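PDB 6UUK: muramoyltetrapeptide carboxypeptidase from Oxalobacter formigenes OXCC13, which probably acts as a serine-type LD-carboxypeptidase of family S66 that trims the terminal D-alanine from muramoyl tetrapeptides of bacterial peptidoglycan. Local coordinates for residues Phe154-Met159 and Leu223-His228; Asn189-Thr194 and Lys320-Val325; Glu246-His251 and Phe314-Asp319; Leu274-Phe279 and Val308-Pro313. All coordinates share one frame; numbering follows the deposited sequence.

Interactions 1 and 2 each involve a helix, packed on another helix or on the chain leading into an edge strand, whereas interactions 3 and 4 tie the strands and following loops of one mixed sheet. Interaction 1, between helices at Phe154-Met159 and Leu223-His228, is wholly buried and almost purely apolar. Interaction 2 is also mostly buried, but mixes aliphatic, aromatic and hydroxyl contacts. Interaction 3 pairs a carboxylate with an imidazole, two members of the predicted charge relay. Interaction 4, partly buried, rests on backbone hydrogen bonds between neighbouring strands; it is directly linked to interaction 3, since His278 N bonds Phe314 O. Interaction 4 also lies within the chain loop that interaction 2 closes.

Interaction 1. Residues Phe154-Met159 and Leu223-His228; sequences FTVFEM and LTMLAH
Thr155 holds OG1 anti to its carbonyl carbon (chi1 -57°) and CG2 anti to its backbone N, which turns the methyl toward Leu226 CD2 and leaves the hydroxyl to other partners. In Met225, modelled as selenomethionine, CG is also anti to the carbonyl carbon (chi1 -49°); the chain then bends at chi2 and its far end turns off from helix 155-163, and CB is the atom that meets that helix. This CB of Met225 touches Thr155 CB at 3.9 Å and Val156 CG2 at 3.8 Å. The branched valine suits the place: the same CG2 of Val156 approaches the edge of the His228 ring near its plane, 4.2 Å from CD2. The next residue, Leu226, puts CD2 3.7 Å from the selenium atom SE of Met159, one turn after Thr155, with the two side chains crossing at about a right angle; the same CD2 of Leu226 also lies 4.1 Å from Thr155 CG2.

The axes of the two short helices pass 9.5 Å apart at 47°, a separation filled by these medium-sized apolar groups. The contact joins the N-terminal and C-terminal parts of the enzyme close to the predicted nucleophile Ser152, which precedes helix 155-163. Arg257 of the second subunit also packs against Met225.

The buried hydroxyl of Thr155 donates to Ser152 O and accepts from Asn222 N, just before helix 223-228. Threonine therefore does two jobs here, its methyl joining the apolar packing while OG1 ties the turn carrying Ser152 to the start of the opposing helix. Apolar packing thus carries the contact, with one polar clasp beside it.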
# COMPACT_ATOMS: atom_id res chain seq x y z
N PHE B 154 -10.92 7.97 -5.35
CA PHE B 154 -11.84 7.64 -6.43
C PHE B 154 -11.17 6.86 -7.56
O PHE B 154 -11.87 6.39 -8.46
CB PHE B 154 -12.47 8.92 -6.99
CG PHE B 154 -13.77 8.69 -7.70
CD1 PHE B 154 -14.91 8.32 -7.00
CD2 PHE B 154 -13.86 8.86 -9.07
CE1 PHE B 154 -16.11 8.11 -7.65
CE2 PHE B 154 -15.06 8.66 -9.73
CZ PHE B 154 -16.18 8.29 -9.02
N THR B 155 -9.84 6.71 -7.52
CA THR B 155 -9.17 5.84 -8.48
C THR B 155 -9.64 4.40 -8.34
O THR B 155 -9.72 3.67 -9.34
CB THR B 155 -7.65 5.93 -8.29
OG1 THR B 155 -7.22 7.29 -8.41
CG2 THR B 155 -6.92 5.08 -9.33
N VAL B 156 -9.98 3.98 -7.12
CA VAL B 156 -10.53 2.65 -6.90
C VAL B 156 -11.83 2.48 -7.68
O VAL B 156 -12.07 1.43 -8.29
CB VAL B 156 -10.73 2.40 -5.40
CG1 VAL B 156 -11.49 1.10 -5.15
CG2 VAL B 156 -9.39 2.38 -4.67
N PHE B 157 -12.68 3.51 -7.68
CA PHE B 157 -13.93 3.43 -8.42
C PHE B 157 -13.69 3.37 -9.92
O PHE B 157 -14.45 2.72 -10.64
CB PHE B 157 -14.81 4.64 -8.07
CG PHE B 157 -16.20 4.56 -8.63
CD1 PHE B 157 -16.49 5.05 -9.90
CD2 PHE B 157 -17.23 4.02 -7.88
CE1 PHE B 157 -17.77 4.99 -10.40
CE2 PHE B 157 -18.51 3.95 -8.39
CZ PHE B 157 -18.78 4.43 -9.65
N GLU B 158 -12.65 4.04 -10.41
CA GLU B 158 -12.40 4.11 -11.84
C GLU B 158 -11.72 2.87 -12.40
O GLU B 158 -11.79 2.64 -13.61
CB GLU B 158 -11.57 5.35 -12.17
CG GLU B 158 -12.25 6.66 -11.80
CD GLU B 158 -11.51 7.87 -12.33
OE1 GLU B 158 -10.47 7.69 -13.00
OE2 GLU B 158 -11.97 9.01 -12.07
N MSE B 159 -11.07 2.08 -11.56
CA MSE B 159 -10.42 0.85 -12.03
C MSE B 159 -11.45 -0.25 -12.25
O MSE B 159 -11.36 -1.02 -13.21
CB MSE B 159 -9.36 0.39 -11.04
CG MSE B 159 -8.16 1.32 -10.91
SE MSE B 159 -7.27 1.66 -12.62
CE MSE B 159 -8.07 3.39 -13.05
N LEU B 223 -1.27 6.44 -6.92
CA LEU B 223 -0.34 5.32 -6.77
C LEU B 223 -0.72 4.43 -5.60
O LEU B 223 -0.58 3.20 -5.67
CB LEU B 223 1.09 5.85 -6.60
CG LEU B 223 2.18 4.79 -6.39
CD1 LEU B 223 2.22 3.83 -7.57
CD2 LEU B 223 3.53 5.44 -6.18
N THR B 224 -1.21 5.02 -4.50
CA THR B 224 -1.59 4.22 -3.34
C THR B 224 -2.80 3.35 -3.65
O THR B 224 -2.89 2.21 -3.18
CB THR B 224 -1.86 5.14 -2.14
OG1 THR B 224 -0.71 5.95 -1.89
CG2 THR B 224 -2.18 4.31 -0.90
N MSE B 225 -3.74 3.87 -4.43
CA MSE B 225 -4.95 3.13 -4.76
C MSE B 225 -4.68 2.06 -5.82
O MSE B 225 -5.36 1.04 -5.87
CB MSE B 225 -6.05 4.08 -5.24
CG MSE B 225 -6.25 5.28 -4.33
SE MSE B 225 -6.54 4.76 -2.47
CE MSE B 225 -6.25 6.49 -1.62
N LEU B 226 -3.68 2.31 -6.67
CA LEU B 226 -3.30 1.32 -7.67
C LEU B 226 -2.54 0.16 -7.05
O LEU B 226 -2.81 -1.01 -7.37
CB LEU B 226 -2.48 1.98 -8.78
CG LEU B 226 -3.26 2.86 -9.76
CD1 LEU B 226 -2.33 3.48 -10.79
CD2 LEU B 226 -4.36 2.05 -10.44
N ALA B 227 -1.58 0.45 -6.17
CA ALA B 227 -0.90 -0.61 -5.44
C ALA B 227 -1.87 -1.35 -4.53
O ALA B 227 -1.68 -2.55 -4.26
CB ALA B 227 0.26 -0.04 -4.63
N HIS B 228 -2.91 -0.67 -4.05
CA HIS B 228 -3.98 -1.32 -3.31
C HIS B 228 -4.77 -2.29 -4.18
O HIS B 228 -5.37 -3.23 -3.66
CB HIS B 228 -4.91 -0.26 -2.71
CG HIS B 228 -6.15 -0.82 -2.09
ND1 HIS B 228 -6.12 -1.74 -1.06
CD2 HIS B 228 -7.46 -0.59 -2.35
CE1 HIS B 228 -7.36 -2.05 -0.71
NE2 HIS B 228 -8.19 -1.37 -1.48

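Interaction 2. Residues Asn189-Thr194 and Lys320-Val325; sequences NHFDET and KVTLPV
His190 and Phe191, on helix 185-196, run past the chain that leads into strand 323-325, with CA of Phe191 5.4 Å from CA of Thr322. This is a helix packed against the approach to an edge strand: 323-325 pairs antiparallel with strand 168-170 at the border of the six-stranded mixed sheet.

His190 and Val321 lie side by side and point the same way. Val321 CG1 sits over one face of the imidazole in a CH-pi contact, 4.1 Å from the ring centroid and displaced toward the rim, with ND1 the nearest ring atom. A beta-branched valine offers a methyl to this flat surface, and the ring of Phe186 also meets His190.

Thr322 follows. Its OG1 lies nearest to Phe191 CA, 3.4 Å away. The same OG1 of Thr322 is at the edge of the Phe191 ring, in the ring plane, 3.6 Å from CD1. Phe191 has CG anti to its backbone N (chi1 169°), and its side chain slants across that of Thr322. On its other branch, Thr322 CG2 packs 4.0 Å from Thr194 CB, and Thr194 CG2 goes on to meet Pro324 CG at 3.9 Å. Small branched residues suit this close approach of helix and chain, which Phe169 and Pro172 help to enclose.

The hydroxyl of Thr194 turns back into its own helix: OG1 donates to His190 O at 2.8 Å, nearly along the C=O axis, and the same oxygen also accepts from Thr194 N.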
# COMPACT_ATOMS: atom_id res chain seq x y z
N ASN B 189 -10.74 24.97 -16.91
CA ASN B 189 -10.84 25.03 -18.37
C ASN B 189 -10.45 23.70 -19.01
O ASN B 189 -11.06 23.29 -20.00
CB ASN B 189 -9.97 26.16 -18.91
CG ASN B 189 -10.43 27.53 -18.44
OD1 ASN B 189 -11.26 27.64 -17.54
ND2 ASN B 189 -9.89 28.58 -19.05
N HIS B 190 -9.45 23.02 -18.46
CA HIS B 190 -9.10 21.69 -18.96
C HIS B 190 -10.20 20.68 -18.67
O HIS B 190 -10.38 19.72 -19.43
CB HIS B 190 -7.77 21.22 -18.36
CG HIS B 190 -6.57 21.68 -19.12
ND1 HIS B 190 -5.95 20.90 -20.07
CD2 HIS B 190 -5.86 22.83 -19.07
CE1 HIS B 190 -4.92 21.55 -20.58
NE2 HIS B 190 -4.84 22.73 -19.98
N PHE B 191 -10.94 20.87 -17.58
CA PHE B 191 -12.03 19.96 -17.26
C PHE B 191 -13.21 20.15 -18.21
O PHE B 191 -13.73 19.19 -18.77
CB PHE B 191 -12.48 20.16 -15.81
CG PHE B 191 -13.76 19.46 -15.46
CD1 PHE B 191 -13.79 18.08 -15.30
CD2 PHE B 191 -14.93 20.18 -15.29
CE1 PHE B 191 -14.97 17.44 -14.98
CE2 PHE B 191 -16.11 19.54 -14.97
CZ PHE B 191 -16.13 18.17 -14.82
N ASP B 192 -13.63 21.41 -18.41
CA ASP B 192 -14.74 21.68 -19.32
C ASP B 192 -14.40 21.30 -20.75
O ASP B 192 -15.29 20.93 -21.53
CB ASP B 192 -15.13 23.15 -19.24
CG ASP B 192 -15.65 23.55 -17.87
OD1 ASP B 192 -15.79 22.66 -17.00
OD2 ASP B 192 -15.91 24.75 -17.66
N GLU B 193 -13.12 21.39 -21.13
CA GLU B 193 -12.73 21.07 -22.49
C GLU B 193 -12.83 19.58 -22.76
O GLU B 193 -13.33 19.16 -23.82
CB GLU B 193 -11.31 21.58 -22.76
CG GLU B 193 -10.87 21.46 -24.21
CD GLU B 193 -9.49 22.03 -24.45
OE1 GLU B 193 -8.77 22.29 -23.46
OE2 GLU B 193 -9.11 22.23 -25.62
N THR B 194 -12.36 18.75 -21.82
CA THR B 194 -12.41 17.30 -22.02
C THR B 194 -13.84 16.79 -22.09
O THR B 194 -14.12 15.81 -22.79
CB THR B 194 -11.64 16.60 -20.91
OG1 THR B 194 -10.35 17.21 -20.75
CG2 THR B 194 -11.45 15.12 -21.24
N LYS B 320 -4.32 21.02 -12.46
CA LYS B 320 -4.36 19.62 -12.88
C LYS B 320 -5.17 19.51 -14.16
O LYS B 320 -5.99 20.38 -14.48
CB LYS B 320 -4.94 18.71 -11.79
CG LYS B 320 -6.44 18.88 -11.59
CD LYS B 320 -6.94 18.04 -10.43
CE LYS B 320 -6.35 18.51 -9.11
NZ LYS B 320 -6.80 17.68 -7.97
N VAL B 321 -4.94 18.43 -14.89
CA VAL B 321 -5.66 18.16 -16.13
C VAL B 321 -6.64 17.02 -15.90
O VAL B 321 -6.56 16.28 -14.91
CB VAL B 321 -4.70 17.83 -17.29
CG1 VAL B 321 -3.81 19.02 -17.61
CG2 VAL B 321 -3.85 16.61 -16.95
N THR B 322 -7.57 16.87 -16.83
CA THR B 322 -8.56 15.80 -16.81
C THR B 322 -8.11 14.72 -17.79
O THR B 322 -8.09 14.95 -19.00
CB THR B 322 -9.95 16.32 -17.15
OG1 THR B 322 -10.38 17.24 -16.14
CG2 THR B 322 -10.94 15.17 -17.23
N LEU B 323 -7.76 13.55 -17.27
CA LEU B 323 -7.24 12.46 -18.08
C LEU B 323 -8.30 11.39 -18.25
O LEU B 323 -8.71 10.77 -17.25
CB LEU B 323 -5.98 11.87 -17.44
CG LEU B 323 -4.79 12.82 -17.30
CD1 LEU B 323 -3.62 12.13 -16.61
CD2 LEU B 323 -4.38 13.36 -18.66
N PRO B 324 -8.78 11.14 -19.47
CA PRO B 324 -9.76 10.07 -19.68
C PRO B 324 -9.18 8.69 -19.44
O PRO B 324 -8.44 8.17 -20.29
CB PRO B 324 -10.18 10.26 -21.15
CG PRO B 324 -9.77 11.66 -21.49
CD PRO B 324 -8.54 11.93 -20.69
N VAL B 325 -9.49 8.09 -18.29
CA VAL B 325 -9.02 6.75 -17.99
C VAL B 325 -9.76 5.76 -18.89
O VAL B 325 -10.99 5.65 -18.83
CB VAL B 325 -9.22 6.41 -16.51
CG1 VAL B 325 -8.90 4.95 -16.26
CG2 VAL B 325 -8.35 7.31 -15.65

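Interaction 3. Residues Glu246-His251 and Phe314-Asp319; sequences EDIHEH and FGHTKD
The predicted charge relay of this peptidase, Ser152-His316-Glu246, is assembled here, where Glu246 on strand 242-248 meets His316 in a loop. His316 ND1 donates to Glu246 OE2 at 2.9 Å, but the N-H...O angle of 123° makes the bond weak, and the carboxylate and imidazole planes are turned 37° apart. OE2 nevertheless lies at the ring edge near its plane. Glutamate reaches this point by a folded route: CG stands between the backbone N and the carbonyl carbon (chi1 54°), and the chain bends again at chi2. On the way Glu246 CG rests 3.6 Å from Phe314 CE2.

Ile248 fixes the histidine from another side. Its CD1 lies over one ring face in a CH-pi contact, 3.4 Å from His316 CG, and its CG2 comes within 3.5 Å of His316 CB. Gly315 passes close to the carboxylate, its CA 3.4 Å from Glu246 OE2; a CB there would press against the preceding carbonyl oxygen. An alanine in place of His316 would probably leave Glu246 OE2 without its ring partner, take the ring away from Ile248 CD1 and break the predicted relay to Ser152.

Asn222 ND2 gives a weak hydrogen bond to Glu246 OE1, and His151 meets the His316 ring edge-to-face. Strand 242-248 runs between strands 213-222 and 273-280. Glu246 bonds through its backbone to Leu223 at the start of helix 223-228, Asp247 packs on Met258 of helix 252-264, and Phe314 is tied by its backbone to His278 of strand 273-280.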
# COMPACT_ATOMS: atom_id res chain seq x y z
N GLU B 246 0.31 9.11 -9.60
CA GLU B 246 0.57 10.31 -8.81
C GLU B 246 0.25 10.01 -7.36
O GLU B 246 -0.46 9.05 -7.05
CB GLU B 246 -0.23 11.52 -9.32
CG GLU B 246 -1.73 11.30 -9.42
CD GLU B 246 -2.45 11.43 -8.09
OE1 GLU B 246 -3.44 10.70 -7.88
OE2 GLU B 246 -2.01 12.25 -7.26
N ASP B 247 0.77 10.85 -6.46
CA ASP B 247 0.56 10.66 -5.03
C ASP B 247 1.01 11.92 -4.30
O ASP B 247 1.64 12.81 -4.88
CB ASP B 247 1.31 9.43 -4.51
CG ASP B 247 0.50 8.64 -3.51
OD1 ASP B 247 -0.36 9.23 -2.83
OD2 ASP B 247 0.73 7.41 -3.39
N ILE B 248 0.68 11.97 -3.00
CA ILE B 248 1.11 13.04 -2.11
C ILE B 248 1.42 12.45 -0.75
O ILE B 248 1.02 11.34 -0.42
CB ILE B 248 0.06 14.16 -1.97
CG1 ILE B 248 -1.33 13.56 -1.70
CG2 ILE B 248 0.06 15.07 -3.19
CD1 ILE B 248 -2.36 14.58 -1.27
N HIS B 249 2.16 13.23 0.05
CA HIS B 249 2.60 12.84 1.39
C HIS B 249 3.46 11.58 1.39
O HIS B 249 3.53 10.88 2.40
CB HIS B 249 1.41 12.64 2.35
CG HIS B 249 0.33 13.66 2.19
ND1 HIS B 249 0.55 15.02 2.33
CD2 HIS B 249 -1.00 13.53 1.93
CE1 HIS B 249 -0.59 15.67 2.15
NE2 HIS B 249 -1.54 14.79 1.91
N GLU B 250 4.11 11.27 0.27
CA GLU B 250 4.86 10.03 0.12
C GLU B 250 6.33 10.34 -0.06
O GLU B 250 6.71 11.06 -1.00
CB GLU B 250 4.34 9.21 -1.06
CG GLU B 250 2.86 8.87 -0.98
CD GLU B 250 2.50 8.12 0.29
OE1 GLU B 250 3.28 7.25 0.72
OE2 GLU B 250 1.43 8.41 0.86
N HIS B 251 7.16 9.79 0.82
CA HIS B 251 8.60 9.81 0.61
C HIS B 251 8.94 8.98 -0.63
O HIS B 251 8.28 7.98 -0.91
CB HIS B 251 9.31 9.25 1.84
CG HIS B 251 10.75 9.68 1.96
ND1 HIS B 251 11.76 9.09 1.24
CD2 HIS B 251 11.33 10.63 2.73
CE1 HIS B 251 12.91 9.66 1.56
NE2 HIS B 251 12.68 10.59 2.46
N PHE B 314 -0.38 16.42 -13.37
CA PHE B 314 -1.57 15.85 -12.75
C PHE B 314 -1.23 15.34 -11.36
O PHE B 314 -0.17 14.74 -11.15
CB PHE B 314 -2.15 14.71 -13.60
CG PHE B 314 -3.35 14.05 -12.98
CD1 PHE B 314 -4.59 14.66 -13.02
CD2 PHE B 314 -3.23 12.83 -12.34
CE1 PHE B 314 -5.69 14.06 -12.45
CE2 PHE B 314 -4.33 12.22 -11.77
CZ PHE B 314 -5.56 12.84 -11.82
N GLY B 315 -2.13 15.59 -10.42
CA GLY B 315 -1.93 15.18 -9.04
C GLY B 315 -2.81 16.00 -8.12
O GLY B 315 -3.79 16.61 -8.55
N HIS B 316 -2.44 16.00 -6.84
CA HIS B 316 -3.15 16.80 -5.84
C HIS B 316 -2.60 18.22 -5.80
O HIS B 316 -2.24 18.74 -4.75
CB HIS B 316 -3.06 16.14 -4.48
CG HIS B 316 -3.71 14.79 -4.42
ND1 HIS B 316 -3.19 13.69 -5.07
CD2 HIS B 316 -4.83 14.36 -3.78
CE1 HIS B 316 -3.97 12.64 -4.84
NE2 HIS B 316 -4.96 13.02 -4.06
N THR B 317 -2.53 18.86 -6.97
CA THR B 317 -2.05 20.22 -7.11
C THR B 317 -3.20 21.13 -7.53
O THR B 317 -4.27 20.67 -7.94
CB THR B 317 -0.92 20.30 -8.13
OG1 THR B 317 -1.38 19.82 -9.40
CG2 THR B 317 0.27 19.45 -7.69
N LYS B 318 -2.96 22.44 -7.41
CA LYS B 318 -3.96 23.41 -7.83
C LYS B 318 -4.25 23.28 -9.32
O LYS B 318 -5.41 23.23 -9.74
CB LYS B 318 -3.50 24.83 -7.49
CG LYS B 318 -4.30 25.91 -8.19
CD LYS B 318 -3.78 27.30 -7.85
CE LYS B 318 -4.50 28.37 -8.65
NZ LYS B 318 -4.03 29.73 -8.29
N ASP B 319 -3.20 23.22 -10.14
CA ASP B 319 -3.34 23.05 -11.58
C ASP B 319 -3.24 21.57 -11.93
O ASP B 319 -2.19 20.95 -11.72
CB ASP B 319 -2.28 23.86 -12.32
CG ASP B 319 -2.60 25.34 -12.37
OD1 ASP B 319 -3.36 25.81 -11.50
OD2 ASP B 319 -2.10 26.02 -13.29

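Interaction 4. Residues Leu274-Phe279 and Val308-Pro313; sequences LVLGHF and VVTGLP
Leu276 spreads its two methyls over Val308 and Thr310 of the neighbouring strand. Leu276 CB lies 3.8 Å from Val309 O; beyond CG the branches part, CD1 touching Val308 CG1 at 3.7 Å and CD2 touching Thr310 CG2 at 4.0 Å. Leucine thus covers two alternate residues of strand 308-310 on the face where Phe293 and Leu297 of helix 293-303 pack. That helix links the two parallel strands in a beta-alpha-beta crossover.

Between the strands, Val309 N donates to Leu274 O at 2.7 Å and Leu276 N to Val309 O, also at 2.7 Å, both bonds nearly straight. Past Thr310 the chain turns through Gly311, whose backbone angles would jam a side chain against the carbonyl before it. Leu312 N then returns to Leu276 O at 3.2 Å with a more bent bond (140°). On the other face, Leu312 CB packs 3.6 Å from Val275 CG1, their side chains crossing at about a right angle, with Phe244 beside Leu312.

At the far end, one face of the His278 ring lies over Leu312 O, and NE2 approaches Pro313 CA to 3.4 Å. An alanine at His278 would probably open a gap beside Pro313 and deprive Leu312 O of the ring that covers it.

Backbone bonds thus set the strand register while branched aliphatic groups pack on both faces, with the imidazole packing where regular pairing gives way to a loop.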
# COMPACT_ATOMS: atom_id res chain seq x y z
N LEU B 274 5.57 4.27 -18.78
CA LEU B 274 5.14 4.71 -17.45
C LEU B 274 5.27 6.22 -17.37
O LEU B 274 6.35 6.77 -17.62
CB LEU B 274 5.97 4.04 -16.36
CG LEU B 274 5.68 4.49 -14.92
CD1 LEU B 274 4.25 4.16 -14.52
CD2 LEU B 274 6.68 3.88 -13.95
N VAL B 275 4.18 6.90 -17.03
CA VAL B 275 4.14 8.35 -16.93
C VAL B 275 3.99 8.72 -15.46
O VAL B 275 3.12 8.21 -14.76
CB VAL B 275 2.99 8.94 -17.77
CG1 VAL B 275 3.05 10.46 -17.74
CG2 VAL B 275 3.06 8.43 -19.20
N LEU B 276 4.86 9.62 -15.00
CA LEU B 276 4.87 10.05 -13.60
C LEU B 276 4.22 11.42 -13.49
O LEU B 276 4.68 12.39 -14.12
CB LEU B 276 6.30 10.09 -13.06
CG LEU B 276 6.77 8.86 -12.27
CD1 LEU B 276 6.59 7.59 -13.08
CD2 LEU B 276 8.22 9.03 -11.84
N GLY B 277 3.15 11.50 -12.70
CA GLY B 277 2.48 12.76 -12.43
C GLY B 277 3.15 13.54 -11.32
O GLY B 277 4.36 13.43 -11.09
N HIS B 278 2.36 14.34 -10.61
CA HIS B 278 2.87 15.14 -9.52
C HIS B 278 3.03 14.29 -8.26
O HIS B 278 2.09 13.63 -7.83
CB HIS B 278 1.95 16.33 -9.24
CG HIS B 278 2.12 17.46 -10.20
ND1 HIS B 278 3.30 18.15 -10.34
CD2 HIS B 278 1.25 18.03 -11.07
CE1 HIS B 278 3.16 19.10 -11.25
NE2 HIS B 278 1.92 19.05 -11.71
N PHE B 279 4.23 14.32 -7.69
CA PHE B 279 4.52 13.73 -6.38
C PHE B 279 5.04 14.87 -5.52
O PHE B 279 6.25 15.15 -5.50
CB PHE B 279 5.53 12.58 -6.49
CG PHE B 279 4.98 11.36 -7.18
CD1 PHE B 279 4.44 10.32 -6.44
CD2 PHE B 279 5.02 11.24 -8.56
CE1 PHE B 279 3.94 9.19 -7.06
CE2 PHE B 279 4.52 10.12 -9.19
CZ PHE B 279 3.98 9.09 -8.44
N VAL B 308 10.20 5.38 -18.76
CA VAL B 308 9.53 6.16 -17.71
C VAL B 308 9.62 7.63 -18.09
O VAL B 308 10.72 8.18 -18.22
CB VAL B 308 10.14 5.90 -16.33
CG1 VAL B 308 9.42 6.72 -15.27
CG2 VAL B 308 10.08 4.41 -16.00
N VAL B 309 8.46 8.27 -18.25
CA VAL B 309 8.37 9.67 -18.64
C VAL B 309 7.81 10.46 -17.47
O VAL B 309 6.80 10.06 -16.87
CB VAL B 309 7.50 9.85 -19.90
CG1 VAL B 309 7.35 11.32 -20.24
CG2 VAL B 309 8.10 9.08 -21.07
N THR B 310 8.46 11.57 -17.14
CA THR B 310 8.06 12.41 -16.02
C THR B 310 7.56 13.76 -16.52
O THR B 310 7.68 14.10 -17.70
CB THR B 310 9.23 12.62 -15.05
OG1 THR B 310 10.23 13.45 -15.66
CG2 THR B 310 9.85 11.29 -14.67
N GLY B 311 6.97 14.52 -15.61
CA GLY B 311 6.51 15.86 -15.90
C GLY B 311 5.02 16.00 -16.13
O GLY B 311 4.55 17.11 -16.40
N LEU B 312 4.25 14.91 -16.03
CA LEU B 312 2.81 14.97 -16.23
C LEU B 312 2.18 15.93 -15.23
O LEU B 312 2.31 15.71 -14.01
CB LEU B 312 2.20 13.58 -16.09
CG LEU B 312 0.69 13.46 -16.26
CD1 LEU B 312 0.26 13.78 -17.68
CD2 LEU B 312 0.20 12.08 -15.85
N PRO B 313 1.49 16.98 -15.68
CA PRO B 313 0.89 17.94 -14.73
C PRO B 313 -0.45 17.46 -14.19
O PRO B 313 -1.53 17.98 -14.49
CB PRO B 313 0.76 19.21 -15.60
CG PRO B 313 0.73 18.72 -17.03
CD PRO B 313 1.09 17.26 -17.07